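Lipase-esterase related protein (Clostridium acetobutylicum, PDB 3E0X) is of uncertain function but probably acts as a hydrolase of the lipase and esterase kind, built on the alpha/beta hydrolase fold. Local coordinates at residues L200-E205 with G225-L230. Residues are numbered along the deposited sequence; the frame is centred on the assembly and turned at random.
With OXE (ortho-xylene), chain C.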
loop_
_atom_site.group_PDB
_atom_site.type_symbol
_atom_site.label_atom_id
_atom_site.label_comp_id
_atom_site.label_asym_id
_atom_site.label_seq_id
_atom_site.Cartn_x
_atom_site.Cartn_y
_atom_site.Cartn_z
ATOM N N LEU A 200 -3.096 0.866 -15.507
ATOM C CA LEU A 200 -3.552 2.180 -15.936
ATOM C C LEU A 200 -3.433 3.219 -14.833
ATOM O O LEU A 200 -3.391 4.408 -15.107
ATOM C CB LEU A 200 -5.039 2.111 -16.354
ATOM C CG LEU A 200 -5.341 1.270 -17.580
ATOM C CD1 LEU A 200 -6.843 1.256 -17.765
ATOM C CD2 LEU A 200 -4.698 1.815 -18.844
ATOM N N LEU A 201 -3.427 2.772 -13.583
ATOM C CA LEU A 201 -3.497 3.679 -12.448
ATOM C C LEU A 201 -2.125 3.919 -11.863
ATOM O O LEU A 201 -1.578 5.007 -12.049
ATOM C CB LEU A 201 -4.477 3.137 -11.402
ATOM C CG LEU A 201 -4.840 4.058 -10.237
ATOM C CD1 LEU A 201 -5.668 5.262 -10.723
ATOM C CD2 LEU A 201 -5.612 3.262 -9.183
ATOM N N THR A 202 -1.541 2.918 -11.189
ATOM C CA THR A 202 -0.159 3.053 -10.696
ATOM C C THR A 202 0.760 2.449 -11.776
ATOM O O THR A 202 1.113 1.273 -11.749
ATOM C CB THR A 202 -0.000 2.410 -9.323
ATOM O OG1 THR A 202 -0.368 1.032 -9.384
ATOM C CG2 THR A 202 -0.926 3.123 -8.316
ATOM N N LEU A 203 1.068 3.282 -12.769
ATOM C CA LEU A 203 1.830 2.892 -13.946
ATOM C C LEU A 203 3.146 2.236 -13.617
ATOM O O LEU A 203 3.783 2.554 -12.616
ATOM C CB LEU A 203 2.138 4.122 -14.815
ATOM C CG LEU A 203 0.984 4.971 -15.328
ATOM C CD1 LEU A 203 1.561 6.226 -15.991
ATOM C CD2 LEU A 203 0.134 4.143 -16.297
ATOM N N VAL A 204 3.571 1.326 -14.481
ATOM C CA VAL A 204 4.836 0.648 -14.253
ATOM C C VAL A 204 5.977 1.693 -14.165
ATOM O O VAL A 204 6.950 1.527 -13.405
ATOM C CB VAL A 204 5.073 -0.471 -15.288
ATOM C CG1 VAL A 204 5.044 0.066 -16.699
ATOM C CG2 VAL A 204 6.363 -1.206 -14.991
ATOM N N GLU A 205 5.869 2.780 -14.917
ATOM C CA GLU A 205 6.936 3.796 -14.863
ATOM C C GLU A 205 7.166 4.378 -13.469
ATOM O O GLU A 205 8.294 4.751 -13.121
ATOM C CB GLU A 205 6.744 4.895 -15.892
ATOM C CG GLU A 205 5.537 5.764 -15.669
ATOM C CD GLU A 205 5.219 6.583 -16.913
ATOM O OE1 GLU A 205 5.585 7.781 -16.931
ATOM O OE2 GLU A 205 4.663 6.003 -17.892
ATOM N N GLY A 225 -2.468 -8.366 -14.611
ATOM C CA GLY A 225 -3.080 -8.320 -13.289
ATOM C C GLY A 225 -3.670 -6.947 -12.952
ATOM O O GLY A 225 -4.527 -6.829 -12.078
ATOM N N LYS A 226 -3.196 -5.902 -13.636
ATOM C CA LYS A 226 -3.656 -4.538 -13.379
ATOM C C LYS A 226 -3.625 -4.218 -11.872
ATOM O O LYS A 226 -2.759 -4.753 -11.161
ATOM C CB LYS A 226 -5.023 -4.299 -14.052
ATOM C CG LYS A 226 -4.888 -4.241 -15.574
ATOM C CD LYS A 226 -6.237 -4.124 -16.291
ATOM C CE LYS A 226 -6.051 -4.190 -17.820
ATOM N NZ LYS A 226 -7.320 -4.605 -18.536
ATOM N N HIS A 227 -4.525 -3.374 -11.374
ATOM C CA HIS A 227 -4.364 -2.856 -10.010
ATOM C C HIS A 227 -4.790 -3.875 -8.940
ATOM O O HIS A 227 -4.519 -3.687 -7.740
ATOM C CB HIS A 227 -5.100 -1.519 -9.858
ATOM C CG HIS A 227 -4.594 -0.675 -8.741
ATOM N ND1 HIS A 227 -3.278 -0.285 -8.646
ATOM C CD2 HIS A 227 -5.241 -0.100 -7.701
ATOM C CE1 HIS A 227 -3.130 0.459 -7.561
ATOM N NE2 HIS A 227 -4.306 0.590 -6.974
ATOM N N PHE A 228 -5.460 -4.945 -9.375
ATOM C CA PHE A 228 -5.831 -6.030 -8.456
ATOM C C PHE A 228 -4.862 -7.207 -8.539
ATOM O O PHE A 228 -5.201 -8.313 -8.147
ATOM C CB PHE A 228 -7.292 -6.465 -8.673
ATOM C CG PHE A 228 -8.251 -5.937 -7.626
ATOM C CD1 PHE A 228 -7.985 -4.771 -6.897
ATOM C CD2 PHE A 228 -9.468 -6.591 -7.424
ATOM C CE1 PHE A 228 -8.912 -4.289 -5.966
ATOM C CE2 PHE A 228 -10.387 -6.134 -6.493
ATOM C CZ PHE A 228 -10.126 -4.980 -5.760
ATOM N N LEU A 229 -3.641 -6.948 -8.999
ATOM C CA LEU A 229 -2.577 -7.955 -8.976
ATOM C C LEU A 229 -2.514 -8.670 -7.627
ATOM O O LEU A 229 -2.369 -9.886 -7.582
ATOM C CB LEU A 229 -1.228 -7.286 -9.261
ATOM C CG LEU A 229 0.022 -8.163 -9.226
ATOM C CD1 LEU A 229 0.011 -9.226 -10.340
ATOM C CD2 LEU A 229 1.289 -7.286 -9.323
ATOM N N LEU A 230 -2.642 -7.920 -6.530
ATOM C CA LEU A 230 -2.505 -8.508 -5.171
ATOM C C LEU A 230 -3.661 -9.440 -4.794
ATOM O O LEU A 230 -3.600 -10.110 -3.744
ATOM C CB LEU A 230 -2.366 -7.409 -4.086
ATOM C CG LEU A 230 -3.651 -6.709 -3.582
ATOM C CD1 LEU A 230 -3.318 -5.828 -2.379
ATOM C CD2 LEU A 230 -4.430 -5.913 -4.635
HETATM C C1 OXE C . -7.088 1.861 -5.633
HETATM C C2 OXE C . -7.339 0.903 -4.534
HETATM C C3 OXE C . -8.447 0.060 -4.581
HETATM C C4 OXE C . -9.296 0.131 -5.690
HETATM C C5 OXE C . -9.074 1.040 -6.732
HETATM C C6 OXE C . -7.964 1.902 -6.721
HETATM C "C1'" OXE C . -5.867 2.743 -5.570
HETATM C "C2'" OXE C . -6.402 0.863 -3.365
#
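Leu201 lays one methyl over a face of the His227 ring. The carbon is CD2, 3.8 Å from the ring centroid and 17° off the ring normal, a CH-pi contact. It sits slightly toward the rim, and Leu201 CD2 lies 3.7 Å from both His227 CD2 and His227 NE2. The side chain gets there because CG is anti to the backbone N (chi1 -171°) and beside the carbonyl carbon. The same methyl also borders the bound ortho-xylene, with Leu201 CD2 3.7 Å from OXE C1'.

The two loops follow strands 191-196 and 217-222, neighbours at one end of the sheet. This is where alpha/beta hydrolases usually carry the acid and the histidine of a catalytic triad. His227 ND1 is hydrogen-bonded to Glu199 OE1 and the histidine side chain touches Ser92 of an apparent GxSxG nucleophile elbow, so Ser92, Glu199 and His227 are consistent with such a triad. OE2 of Glu199 takes the backbone N-H groups of both Leu201 and Thr202 and leaves OE1 to His227 ND1, which probably fixes the carboxylate beside the histidine.

Thr202 comes to the edge of the same ring, its side chain crossing that of His227 at about a right angle. Thr202 OG1, which also has a weak hydrogen bond with the carbonyl O of Ser116, lies near the ring plane, 3.3 Å from His227 ND1. The rotation about CA-CB brings both branches of the threonine close to His227 CE1, with Thr202 OG1 at 3.4 Å and Thr202 CG2 at 3.5 Å from that atom. Around the ring from ND1, His227 NE2 makes a short contact of 3.0 Å with the ligand methyl OXE C1'; its exact length is doubtful and it implies no bond.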